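Local coordinates for uncharacterized protein (Arthrobacter sp., PDB 3KOP) that is of unknown function but adopts a cyclophilin-like fold, an antiparallel beta-sheet with helices, and assembles as six copies, at residues V131-N136 with E161-C166; I24-E29 with V33-L38. One frame throughout, in Å; residues are numbered along the deposited sequence.

Contact 1: V131-N136 with E161-C166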
# COMPACT_ATOMS: atom_id res chain seq x y z
N VAL F 131 -10.82 -15.32 12.61
CA VAL F 131 -11.42 -16.11 11.58
C VAL F 131 -11.81 -15.18 10.43
O VAL F 131 -12.50 -14.18 10.64
CB VAL F 131 -12.69 -16.82 12.11
CG1 VAL F 131 -13.51 -17.45 10.97
CG2 VAL F 131 -12.29 -17.88 13.13
N PHE F 132 -11.35 -15.50 9.23
CA PHE F 132 -11.76 -14.79 8.05
C PHE F 132 -12.84 -15.55 7.29
O PHE F 132 -12.67 -16.72 6.95
CB PHE F 132 -10.54 -14.45 7.22
CG PHE F 132 -9.72 -13.41 7.84
CD1 PHE F 132 -10.00 -12.07 7.59
CD2 PHE F 132 -8.74 -13.75 8.73
CE1 PHE F 132 -9.24 -11.08 8.19
CE2 PHE F 132 -8.00 -12.77 9.36
CZ PHE F 132 -8.24 -11.44 9.08
N TYR F 133 -13.98 -14.90 7.12
CA TYR F 133 -15.18 -15.58 6.59
C TYR F 133 -15.53 -15.16 5.18
O TYR F 133 -16.42 -15.73 4.60
CB TYR F 133 -16.37 -15.39 7.51
CG TYR F 133 -16.88 -13.98 7.65
CD1 TYR F 133 -17.88 -13.49 6.81
CD2 TYR F 133 -16.40 -13.13 8.66
CE1 TYR F 133 -18.37 -12.18 6.94
CE2 TYR F 133 -16.88 -11.83 8.80
CZ TYR F 133 -17.87 -11.37 7.94
OH TYR F 133 -18.36 -10.10 8.08
N GLY F 134 -14.83 -14.17 4.64
CA GLY F 134 -15.05 -13.69 3.26
C GLY F 134 -13.71 -13.27 2.67
O GLY F 134 -12.65 -13.46 3.30
N ARG F 135 -13.74 -12.69 1.47
CA ARG F 135 -12.54 -12.38 0.71
C ARG F 135 -12.30 -10.85 0.62
O ARG F 135 -13.05 -10.06 1.17
CB ARG F 135 -12.58 -12.97 -0.71
CG ARG F 135 -13.73 -12.45 -1.61
CD ARG F 135 -13.59 -12.99 -3.04
NE ARG F 135 -12.35 -12.48 -3.64
CZ ARG F 135 -11.64 -13.12 -4.57
NH1 ARG F 135 -12.06 -14.31 -5.05
NH2 ARG F 135 -10.50 -12.58 -5.01
N ASN F 136 -11.21 -10.50 -0.08
CA ASN F 136 -10.86 -9.13 -0.39
C ASN F 136 -10.61 -8.34 0.91
O ASN F 136 -11.16 -7.28 1.12
CB ASN F 136 -11.92 -8.47 -1.30
CG ASN F 136 -11.91 -9.04 -2.70
OD1 ASN F 136 -11.11 -9.96 -3.01
ND2 ASN F 136 -12.81 -8.51 -3.57
N GLU F 161 -21.96 -21.64 6.98
CA GLU F 161 -22.77 -21.37 8.15
C GLU F 161 -22.06 -20.37 9.06
O GLU F 161 -22.70 -19.48 9.62
CB GLU F 161 -23.09 -22.64 8.94
CG GLU F 161 -24.00 -23.62 8.23
CD GLU F 161 -23.31 -24.48 7.17
OE1 GLU F 161 -22.09 -24.31 6.87
OE2 GLU F 161 -24.04 -25.35 6.61
N MSE F 162 -20.74 -20.49 9.17
CA MSE F 162 -19.99 -19.57 9.99
C MSE F 162 -20.06 -18.17 9.38
O MSE F 162 -20.27 -17.19 10.10
CB MSE F 162 -18.54 -20.01 10.18
CG MSE F 162 -17.67 -19.04 11.05
SE MSE F 162 -18.40 -18.70 12.84
CE MSE F 162 -18.50 -20.47 13.44
N ALA F 163 -19.87 -18.07 8.07
CA ALA F 163 -19.97 -16.78 7.39
C ALA F 163 -21.32 -16.11 7.63
O ALA F 163 -21.37 -14.90 7.89
CB ALA F 163 -19.66 -16.91 5.87
N ALA F 164 -22.40 -16.89 7.56
CA ALA F 164 -23.76 -16.36 7.81
C ALA F 164 -23.91 -15.86 9.26
O ALA F 164 -24.51 -14.81 9.51
CB ALA F 164 -24.87 -17.41 7.43
N ALA F 165 -23.27 -16.56 10.21
CA ALA F 165 -23.27 -16.12 11.62
C ALA F 165 -22.50 -14.81 11.82
O ALA F 165 -22.88 -13.94 12.61
CB ALA F 165 -22.70 -17.22 12.53
N CYS F 166 -21.39 -14.68 11.12
CA CYS F 166 -20.52 -13.49 11.22
C CYS F 166 -21.20 -12.24 10.63
O CYS F 166 -21.11 -11.15 11.20
CB CYS F 166 -19.19 -13.76 10.52
SG CYS F 166 -18.12 -14.98 11.29
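In this cyclophilin-like fold, helix 159-172 lies against the end of strand 125-132, and the join is made chiefly by Tyr133, just past the last strand residue, pressing its ring against Ala163 and Cys166. CB of Cys166 sits 3.3 Å above the ring plane and 3.5 Å from the Tyr133 ring centroid, 14° off the normal, a CH-pi contact over the middle of one face. The sulfur is set to one side of that axis: Cys166 SG is 4.2 Å from the centroid and 35° off the normal, an oblique sulfur-aromatic contact nearest the CD2 side of the ring. With CG of Tyr133 held between its backbone N and carbonyl carbon (chi1 65°), the ring rises alongside the helix and offers that face to Cys166. One turn earlier, the methyl of Ala163 fits beside the root of the ring, its CB 4.0 Å from CD1 of Tyr133 and 3.7 Å from the Tyr133 carbonyl O. Here a helix covering the sheet of the fold meets a strand end through two small side chains of its own, Ala163 and Cys166, which let the backbones come close: the CA atoms of Tyr133 and Ala163 are 5.0 Å apart. Two residues before the tyrosine, Val131 makes a looser apolar contact, CG1 to CG of selenomethionine Met162 at 4.5 Å. The far end of the tyrosine serves other partners, its hydroxyl being hydrogen-bonded to His63 NE2 and to Lys65 NZ of a neighbouring subunit. Arg135, on the loop beyond, forms a salt bridge with Asp96 of a different neighbouring subunit.

Contact 2: I24-E29 with V33-L38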
# COMPACT_ATOMS: atom_id res chain seq x y z
N ILE F 24 -9.49 -28.41 14.97
CA ILE F 24 -10.07 -27.61 16.04
C ILE F 24 -11.50 -27.23 15.65
O ILE F 24 -11.83 -27.09 14.47
CB ILE F 24 -9.20 -26.36 16.35
CG1 ILE F 24 -9.08 -25.44 15.11
CG2 ILE F 24 -7.81 -26.82 16.85
CD1 ILE F 24 -8.46 -24.09 15.36
N ASN F 25 -12.35 -27.12 16.65
CA ASN F 25 -13.66 -26.56 16.52
C ASN F 25 -13.63 -25.08 16.88
O ASN F 25 -12.98 -24.67 17.85
CB ASN F 25 -14.65 -27.31 17.41
CG ASN F 25 -14.96 -28.68 16.89
OD1 ASN F 25 -15.04 -28.88 15.67
ND2 ASN F 25 -15.09 -29.65 17.79
N ILE F 26 -14.37 -24.30 16.12
CA ILE F 26 -14.46 -22.87 16.32
C ILE F 26 -15.95 -22.56 16.40
O ILE F 26 -16.69 -22.79 15.46
CB ILE F 26 -13.83 -22.08 15.18
CG1 ILE F 26 -12.38 -22.52 14.94
CG2 ILE F 26 -13.90 -20.59 15.48
CD1 ILE F 26 -11.73 -21.94 13.63
N THR F 27 -16.36 -22.03 17.55
CA THR F 27 -17.77 -21.99 17.94
C THR F 27 -18.15 -20.61 18.42
O THR F 27 -17.40 -19.99 19.18
CB THR F 27 -18.05 -22.99 19.11
OG1 THR F 27 -17.70 -24.33 18.71
CG2 THR F 27 -19.53 -22.94 19.53
N LEU F 28 -19.33 -20.16 17.99
CA LEU F 28 -20.01 -19.02 18.55
C LEU F 28 -21.06 -19.56 19.52
O LEU F 28 -22.00 -20.25 19.11
CB LEU F 28 -20.66 -18.17 17.45
CG LEU F 28 -19.67 -17.42 16.55
CD1 LEU F 28 -20.34 -16.93 15.26
CD2 LEU F 28 -19.03 -16.25 17.31
N GLU F 29 -20.91 -19.24 20.79
CA GLU F 29 -21.65 -19.95 21.84
C GLU F 29 -23.10 -19.55 21.91
O GLU F 29 -23.95 -20.38 22.20
CB GLU F 29 -21.05 -19.68 23.20
CG GLU F 29 -19.57 -19.98 23.32
CD GLU F 29 -19.26 -21.41 23.63
OE1 GLU F 29 -20.08 -22.30 23.30
OE2 GLU F 29 -18.20 -21.65 24.22
N VAL F 33 -23.22 -21.78 16.62
CA VAL F 33 -22.69 -22.16 15.32
C VAL F 33 -21.25 -22.58 15.48
O VAL F 33 -20.46 -21.85 16.11
CB VAL F 33 -22.81 -21.00 14.31
CG1 VAL F 33 -22.25 -21.39 12.93
CG2 VAL F 33 -24.26 -20.55 14.19
N THR F 34 -20.90 -23.73 14.91
CA THR F 34 -19.55 -24.27 14.99
C THR F 34 -19.04 -24.63 13.60
O THR F 34 -19.78 -25.13 12.75
CB THR F 34 -19.49 -25.56 15.85
OG1 THR F 34 -19.91 -25.25 17.19
CG2 THR F 34 -18.09 -26.11 15.93
N CYS F 35 -17.76 -24.37 13.36
CA CYS F 35 -17.13 -24.88 12.17
C CYS F 35 -15.87 -25.64 12.60
O CYS F 35 -15.45 -25.54 13.76
CB CYS F 35 -16.85 -23.73 11.18
SG CYS F 35 -15.65 -22.56 11.78
N LYS F 36 -15.30 -26.41 11.69
CA LYS F 36 -14.12 -27.19 11.99
C LYS F 36 -12.99 -26.79 11.06
O LYS F 36 -13.20 -26.58 9.87
CB LYS F 36 -14.38 -28.70 11.82
CG LYS F 36 -13.21 -29.54 12.25
CD LYS F 36 -13.37 -31.03 11.94
CE LYS F 36 -14.34 -31.68 12.82
NZ LYS F 36 -14.14 -33.21 12.78
N ALA F 37 -11.79 -26.70 11.64
CA ALA F 37 -10.61 -26.24 10.94
C ALA F 37 -9.49 -27.24 11.11
O ALA F 37 -9.30 -27.80 12.18
CB ALA F 37 -10.19 -24.86 11.47
N LEU F 38 -8.76 -27.45 10.01
CA LEU F 38 -7.56 -28.23 9.99
C LEU F 38 -6.43 -27.38 10.48
O LEU F 38 -6.19 -26.28 9.99
CB LEU F 38 -7.27 -28.68 8.58
CG LEU F 38 -5.91 -29.30 8.33
CD1 LEU F 38 -5.88 -30.74 8.99
CD2 LEU F 38 -5.63 -29.35 6.83
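Strands 24-28 and 33-38 pair as an antiparallel beta hairpin, and their two faces show how one piece of sheet can be dense on one side and open on the other. Between them, Ile24 with Ala37 and Ile26 with Cys35 are hydrogen-bonded pairs with nearly straight bonds, Cys35 N to Ile26 O being 2.8 Å. At the turn end Leu28 N reaches Val33 O at 2.8 Å, but the return bond from Val33 N to Leu28 O is longer, 3.2 Å, and bent to 143°. The packed face carries Ile24, Ile26, Leu28, Val33, Cys35 and Ala37. There the Ala37 methyl touches both isoleucines, its CB 3.8 Å from CG1 of Ile24 and 3.9 Å from CD1 of Ile26.

The other face is polar and more exposed. Thr27 OG1 and Thr34 OG1 share a hydrogen bond of 2.8 Å; each hydroxyl stands beside its own backbone N (chi1 -59° and -61°), which turns the two toward each other. A valine at Thr27 would probably leave the Thr34 hydroxyl without this mate. Further along, Asn25 OD1 lies loosely beside Lys36 CB at 3.9 Å, while the lysine makes a cation-pi contact with Tyr23.

Strand 178-183 pairs with strand 23-28 and strand 145-157 with strand 33-39, placing the hairpin inside the sheet, while helix 159-172 packs over Leu28 and Val33.

Contacts 1 and 2 meet through helix 159-172, which reaches both with neighbouring residues of its 161-166 segment. Their centres lie about 12 Å apart, and Met162 bridges the gap: its SE is 3.6 Å from Leu28 CD1, and its CE is 3.6 Å from Val33 O. Ala165, which takes no part in contact 1, adds its CB at 3.6 Å from the same Leu28 CD1. One helix thus packs on the hairpin and on the end of strand 125-132, two regions of a single antiparallel sheet. Only contact 1 is also reached by other subunits; no active site or ligand is known for either.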